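Local coordinates for protein L-lactate dehydrogenase (Trichomonas vaginalis, PDB 4UUL) that probably interconverts a 2-oxo acid and its 2-hydroxy acid with NAD(H) as cofactor, as lactate and malate dehydrogenases do, at residues Y18-W23 with S243-A248; D99-N104 with E325-H330. The protein carries 1 engineered substitution. One frame throughout, in Å; residues are numbered along the deposited sequence. Where two conformers were deposited one is given.

Contact 1 of 2, residues Y18-W23 with S243-A248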
loop_
_atom_site.group_PDB
_atom_site.type_symbol
_atom_site.label_atom_id
_atom_site.label_comp_id
_atom_site.label_asym_id
_atom_site.label_seq_id
_atom_site.Cartn_x
_atom_site.Cartn_y
_atom_site.Cartn_z
ATOM N N TYR B 18 -7.856 0.021 4.278
ATOM C CA TYR B 18 -6.597 -0.185 4.999
ATOM C C TYR B 18 -5.437 0.287 4.108
ATOM O O TYR B 18 -4.534 1.035 4.552
ATOM C CB TYR B 18 -6.457 -1.651 5.327
ATOM C CG TYR B 18 -5.221 -2.057 6.100
ATOM C CD1 TYR B 18 -5.079 -1.761 7.444
ATOM C CD2 TYR B 18 -4.244 -2.780 5.515
ATOM C CE1 TYR B 18 -3.964 -2.165 8.178
ATOM C CE2 TYR B 18 -3.157 -3.212 6.221
ATOM C CZ TYR B 18 -3.018 -2.903 7.541
ATOM O OH TYR B 18 -1.943 -3.401 8.197
ATOM N N ILE B 19 -5.390 -0.208 2.874
ATOM C CA ILE B 19 -4.284 0.102 1.991
ATOM C C ILE B 19 -4.362 1.576 1.526
ATOM O O ILE B 19 -3.355 2.272 1.433
ATOM C CB ILE B 19 -4.185 -0.886 0.786
ATOM C CG1 ILE B 19 -4.047 -2.318 1.279
ATOM C CG2 ILE B 19 -3.076 -0.490 -0.146
ATOM C CD1 ILE B 19 -4.199 -3.367 0.236
ATOM N N LEU B 20 -5.556 1.964 1.093
ATOM C CA LEU B 20 -5.752 3.308 0.596
ATOM C C LEU B 20 -5.365 4.389 1.596
ATOM O O LEU B 20 -4.732 5.382 1.243
ATOM C CB LEU B 20 -7.212 3.427 0.179
ATOM C CG LEU B 20 -7.721 4.660 -0.480
ATOM C CD1 LEU B 20 -6.970 4.954 -1.793
ATOM C CD2 LEU B 20 -9.253 4.510 -0.724
ATOM N N SER B 21 -5.792 4.216 2.825
ATOM C CA SER B 21 -5.451 5.190 3.847
ATOM C C SER B 21 -3.953 5.322 4.028
ATOM O O SER B 21 -3.455 6.432 4.082
ATOM C CB SER B 21 -6.131 4.865 5.177
ATOM O OG SER B 21 -5.725 3.599 5.677
ATOM N N HIS B 22 -3.246 4.201 4.093
ATOM C CA HIS B 22 -1.801 4.297 4.243
ATOM C C HIS B 22 -1.114 4.912 3.017
ATOM O O HIS B 22 -0.196 5.718 3.138
ATOM C CB HIS B 22 -1.206 2.920 4.545
ATOM C CG HIS B 22 -1.360 2.463 5.964
ATOM N ND1 HIS B 22 -2.481 1.833 6.435
ATOM C CD2 HIS B 22 -0.511 2.551 7.021
ATOM C CE1 HIS B 22 -2.325 1.583 7.729
ATOM N NE2 HIS B 22 -1.146 2.015 8.100
ATOM N N TRP B 23 -1.611 4.566 1.848
ATOM C CA TRP B 23 -1.018 5.034 0.615
ATOM C C TRP B 23 -1.185 6.538 0.526
ATOM O O TRP B 23 -0.244 7.270 0.243
ATOM C CB TRP B 23 -1.654 4.307 -0.557
ATOM C CG TRP B 23 -0.770 4.149 -1.797
ATOM C CD1 TRP B 23 0.339 4.872 -2.108
ATOM C CD2 TRP B 23 -0.895 3.159 -2.834
ATOM N NE1 TRP B 23 0.864 4.458 -3.318
ATOM C CE2 TRP B 23 0.139 3.388 -3.769
ATOM C CE3 TRP B 23 -1.776 2.114 -3.060
ATOM C CZ2 TRP B 23 0.315 2.600 -4.897
ATOM C CZ3 TRP B 23 -1.602 1.337 -4.187
ATOM C CH2 TRP B 23 -0.576 1.589 -5.090
ATOM N N SER B 243 -5.118 -3.893 -6.103
ATOM C CA SER B 243 -5.297 -3.425 -7.475
ATOM C C SER B 243 -6.403 -2.364 -7.632
ATOM O O SER B 243 -6.168 -1.375 -8.318
ATOM C CB SER B 243 -5.372 -4.574 -8.495
ATOM O OG SER B 243 -6.442 -5.416 -8.191
ATOM N N PRO B 244 -7.587 -2.536 -7.003
ATOM C CA PRO B 244 -8.545 -1.404 -7.077
ATOM C C PRO B 244 -8.025 -0.179 -6.355
ATOM O O PRO B 244 -8.316 0.931 -6.783
ATOM C CB PRO B 244 -9.823 -1.961 -6.454
ATOM C CG PRO B 244 -9.411 -3.170 -5.686
ATOM C CD PRO B 244 -8.213 -3.732 -6.414
ATOM N N THR B 245 -7.240 -0.359 -5.292
ATOM C CA THR B 245 -6.701 0.791 -4.584
ATOM C C THR B 245 -5.750 1.567 -5.491
ATOM O O THR B 245 -5.790 2.798 -5.564
ATOM C CB THR B 245 -5.981 0.361 -3.302
ATOM O OG1 THR B 245 -6.906 -0.233 -2.378
ATOM C CG2 THR B 245 -5.347 1.542 -2.622
ATOM N N LYS B 246 -4.871 0.846 -6.196
ATOM C CA LYS B 246 -3.915 1.441 -7.121
ATOM C C LYS B 246 -4.690 2.269 -8.164
ATOM O O LYS B 246 -4.351 3.402 -8.471
ATOM C CB LYS B 246 -3.050 0.365 -7.740
ATOM C CG LYS B 246 -1.927 0.871 -8.656
ATOM C CD LYS B 246 -2.313 1.155 -10.077
ATOM C CE LYS B 246 -1.108 1.689 -10.855
ATOM N NZ LYS B 246 -1.416 1.874 -12.290
ATOM N N ALA B 247 -5.723 1.674 -8.762
ATOM C CA ALA B 247 -6.525 2.355 -9.761
ATOM C C ALA B 247 -7.248 3.578 -9.177
ATOM O O ALA B 247 -7.363 4.597 -9.842
ATOM C CB ALA B 247 -7.555 1.385 -10.342
ATOM N N ALA B 248 -7.765 3.454 -7.951
ATOM C CA ALA B 248 -8.462 4.546 -7.306
ATOM C C ALA B 248 -7.582 5.765 -7.089
ATOM O O ALA B 248 -7.973 6.906 -7.371
ATOM C CB ALA B 248 -9.110 4.107 -6.026
#

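Contact 2 of 2, residues D99-N104 with E325-H330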
loop_
_atom_site.group_PDB
_atom_site.type_symbol
_atom_site.label_atom_id
_atom_site.label_comp_id
_atom_site.label_asym_id
_atom_site.label_seq_id
_atom_site.Cartn_x
_atom_site.Cartn_y
_atom_site.Cartn_z
ATOM N N ASP B 99 -31.782 -6.445 -7.719
ATOM C CA ASP B 99 -31.882 -6.269 -6.265
ATOM C C ASP B 99 -30.591 -5.634 -5.683
ATOM O O ASP B 99 -30.682 -4.855 -4.742
ATOM C CB ASP B 99 -32.159 -7.601 -5.596
ATOM C CG ASP B 99 -33.411 -8.243 -6.101
ATOM O OD1 ASP B 99 -34.519 -7.663 -5.870
ATOM O OD2 ASP B 99 -33.271 -9.327 -6.741
ATOM N N LEU B 100 -29.456 -5.917 -6.303
ATOM C CA LEU B 100 -28.213 -5.279 -5.919
ATOM C C LEU B 100 -28.302 -3.766 -6.183
ATOM O O LEU B 100 -27.889 -2.942 -5.347
ATOM C CB LEU B 100 -27.063 -5.856 -6.725
ATOM C CG LEU B 100 -25.695 -5.186 -6.448
ATOM C CD1 LEU B 100 -25.188 -5.523 -5.032
ATOM C CD2 LEU B 100 -24.723 -5.619 -7.484
ATOM N N ILE B 101 -28.819 -3.389 -7.350
ATOM C CA ILE B 101 -29.003 -1.993 -7.672
ATOM C C ILE B 101 -29.963 -1.382 -6.671
ATOM O O ILE B 101 -29.707 -0.292 -6.156
ATOM C CB ILE B 101 -29.511 -1.836 -9.102
ATOM C CG1 ILE B 101 -28.453 -2.269 -10.112
ATOM C CG2 ILE B 101 -29.995 -0.441 -9.343
ATOM C CD1 ILE B 101 -29.063 -2.642 -11.453
ATOM N N SER B 102 -31.071 -2.072 -6.402
ATOM C CA SER B 102 -32.089 -1.544 -5.498
ATOM C C SER B 102 -31.576 -1.315 -4.083
ATOM O O SER B 102 -31.770 -0.257 -3.517
ATOM C CB SER B 102 -33.256 -2.501 -5.413
ATOM O OG SER B 102 -33.919 -2.527 -6.646
ATOM N N SER B 103 -30.844 -2.275 -3.536
ATOM C CA SER B 103 -30.420 -2.126 -2.160
ATOM C C SER B 103 -29.440 -0.946 -2.062
ATOM O O SER B 103 -29.412 -0.175 -1.090
ATOM C CB SER B 103 -29.806 -3.438 -1.660
ATOM O OG SER B 103 -28.579 -3.682 -2.355
ATOM N N ASN B 104 -28.583 -0.809 -3.053
ATOM C CA ASN B 104 -27.596 0.265 -3.025
ATOM C C ASN B 104 -28.201 1.649 -3.253
ATOM O O ASN B 104 -27.612 2.653 -2.889
ATOM C CB ASN B 104 -26.442 -0.034 -3.969
ATOM C CG ASN B 104 -25.479 -0.993 -3.336
ATOM O OD1 ASN B 104 -24.669 -0.587 -2.518
ATOM N ND2 ASN B 104 -25.596 -2.252 -3.643
ATOM N N GLU B 325 -33.378 3.363 -14.049
ATOM C CA GLU B 325 -34.785 3.156 -13.845
ATOM C C GLU B 325 -35.073 2.211 -12.667
ATOM O O GLU B 325 -35.976 2.438 -11.867
ATOM C CB GLU B 325 -35.398 2.594 -15.131
ATOM C CG GLU B 325 -36.914 2.335 -15.085
ATOM C CD GLU B 325 -37.355 1.681 -16.411
ATOM O OE1 GLU B 325 -36.928 2.161 -17.488
ATOM O OE2 GLU B 325 -38.044 0.655 -16.363
ATOM N N ILE B 326 -34.309 1.132 -12.563
ATOM C CA ILE B 326 -34.519 0.190 -11.468
ATOM C C ILE B 326 -34.294 0.888 -10.127
ATOM O O ILE B 326 -35.064 0.743 -9.192
ATOM C CB ILE B 326 -33.542 -1.033 -11.587
ATOM C CG1 ILE B 326 -33.917 -1.910 -12.790
ATOM C CG2 ILE B 326 -33.520 -1.844 -10.272
ATOM C CD1 ILE B 326 -32.875 -2.936 -13.133
ATOM N N ALA B 327 -33.201 1.646 -10.023
ATOM C CA ALA B 327 -32.822 2.317 -8.787
ATOM C C ALA B 327 -33.876 3.343 -8.419
ATOM O O ALA B 327 -34.345 3.362 -7.280
ATOM C CB ALA B 327 -31.457 3.003 -8.946
ATOM N N LEU B 328 -34.273 4.178 -9.390
ATOM C CA LEU B 328 -35.281 5.208 -9.099
ATOM C C LEU B 328 -36.645 4.610 -8.765
ATOM O O LEU B 328 -37.310 5.064 -7.857
ATOM C CB LEU B 328 -35.382 6.235 -10.233
ATOM C CG LEU B 328 -34.136 7.120 -10.378
ATOM C CD1 LEU B 328 -34.315 8.045 -11.557
ATOM C CD2 LEU B 328 -33.850 7.952 -9.147
ATOM N N ASN B 329 -36.990 3.526 -9.419
ATOM C CA ASN B 329 -38.254 2.878 -9.106
ATOM C C ASN B 329 -38.253 2.292 -7.694
ATOM O O ASN B 329 -39.224 2.397 -6.960
ATOM C CB ASN B 329 -38.566 1.772 -10.113
ATOM C CG ASN B 329 -39.797 0.943 -9.686
ATOM O OD1 ASN B 329 -40.908 1.457 -9.677
ATOM N ND2 ASN B 329 -39.587 -0.318 -9.282
ATOM N N HIS B 330 -37.139 1.665 -7.295
ATOM C CA HIS B 330 -37.058 1.137 -5.942
ATOM C C HIS B 330 -37.280 2.253 -4.915
ATOM O O HIS B 330 -38.042 2.110 -3.949
ATOM C CB HIS B 330 -35.700 0.451 -5.731
ATOM C CG HIS B 330 -35.553 -0.139 -4.367
ATOM N ND1 HIS B 330 -36.098 -1.356 -4.027
ATOM C CD2 HIS B 330 -34.844 0.276 -3.281
ATOM C CE1 HIS B 330 -35.794 -1.632 -2.768
ATOM N NE2 HIS B 330 -35.049 -0.653 -2.289
HETATM O O HOH W 1 -36.786 -3.145 -5.923
#

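Contact 1 of 2, residues Y18-W23 with S243-A248
T245 points from helix 243-248 toward helix 18-23, and its methyl CG2 sits among three side chains, those of I19, L20 and W23. With OG1 anti to the carbonyl carbon (chi1 -64°), CG2 lies anti to the backbone N and faces the other helix. It touches the backbone of L20 at 3.7 Å, CG2 to CA, and comes as near as 3.9 Å to the CG2 branch of I19. Threonine suits the place because its two branches part company: the methyl enters the apolar interface, while OG1 bonds back to the carbonyl of A241 in the preceding turn.

In one of its two modelled conformers, W23 borders the methyl with its six-membered ring. There CE3 lies 3.6 Å from CG2 of T245, and CZ3 is 3.7 Å from CA of K246; both neighbours approach the ring obliquely. CH2 meets the first methylenes of K246, 3.8 Å to CB, so lysine contributes its aliphatic root here. Beyond that root the chain bends at chi2 (-84°) and leads away, where NZ bonds to C59 O of the second subunit and to Q250. Further along helix 242-257, I249 also packs against L20 and W23.

No hydrogen bond joins the two segments, whose axes come within 9.5 Å at -39°. This is apolar helix packing between the first helix of the Rossmann-type NAD-binding domain and a C-terminal-domain helix, next to I16 of the NADH site and at the subunit interface, where I19 and K246 also touch the second subunit, in keeping with the LDH/MDH fold.

Contact 2 of 2, residues D99-N104 with E325-H330
S102 and A327 mark where the two segments come nearest, their CA atoms 5.1 Å apart, as helix 97-118 of the NAD-binding domain packs on the C-terminal helix 307-337. The axes approach to 8.3 Å and cross at -50°, and the small residues serine and alanine suit such proximity.

On one flank I101 turns its CG2 branch to the methyl of A327, 3.8 Å from CB, and to CG2 of I326. The branched, apolar I101 and I326 side chains cross at about a right angle.

On the other flank the H330 CG stands anti to its backbone N (chi1 -179°), and the imidazole presents a face to CB of S102, 3.5 Å from the ring centroid: a CH-pi contact. CD2 is 3.1 Å from the carbonyl O of S102. One water donates to OG of S102 at 3.0 Å and is hydrogen-bonded to ND1 of H330 at 2.7 Å; OG also bonds to A98 O.

N104, predicted to take part in NAD(+) binding, points away from this contact and is fixed by ND2 to L100 O and OD1 to M89 N.

S102 lies where apolar and polar parts meet, its CB under the imidazole and its OG 3.7 Å from CG2 of I326. That CB and the water help to orient the ring, against which S105 and V106 also pack. With no direct hydrogen bond across the segments, the polar link between S102 and H330 runs through a water.

Overall arrangement
From the N terminus the chain forms helix 15-25, the first half of contact 1, and later helix 97-118, the first half of contact 2. It then passes into the C-terminal domain, where helix 242-257 returns to helix 15-25 and closes contact 1 across 219 intervening residues. The long C-terminal helix 307-337 closes contact 2 against helix 97-118 across 220. The two closures cross, since their segments alternate along the chain. Both join the NAD-binding domain, built on a six-stranded parallel sheet, to the C-terminal domain. Their centres lie 28 Å apart and they do not touch, so the domains are tied at two separate places.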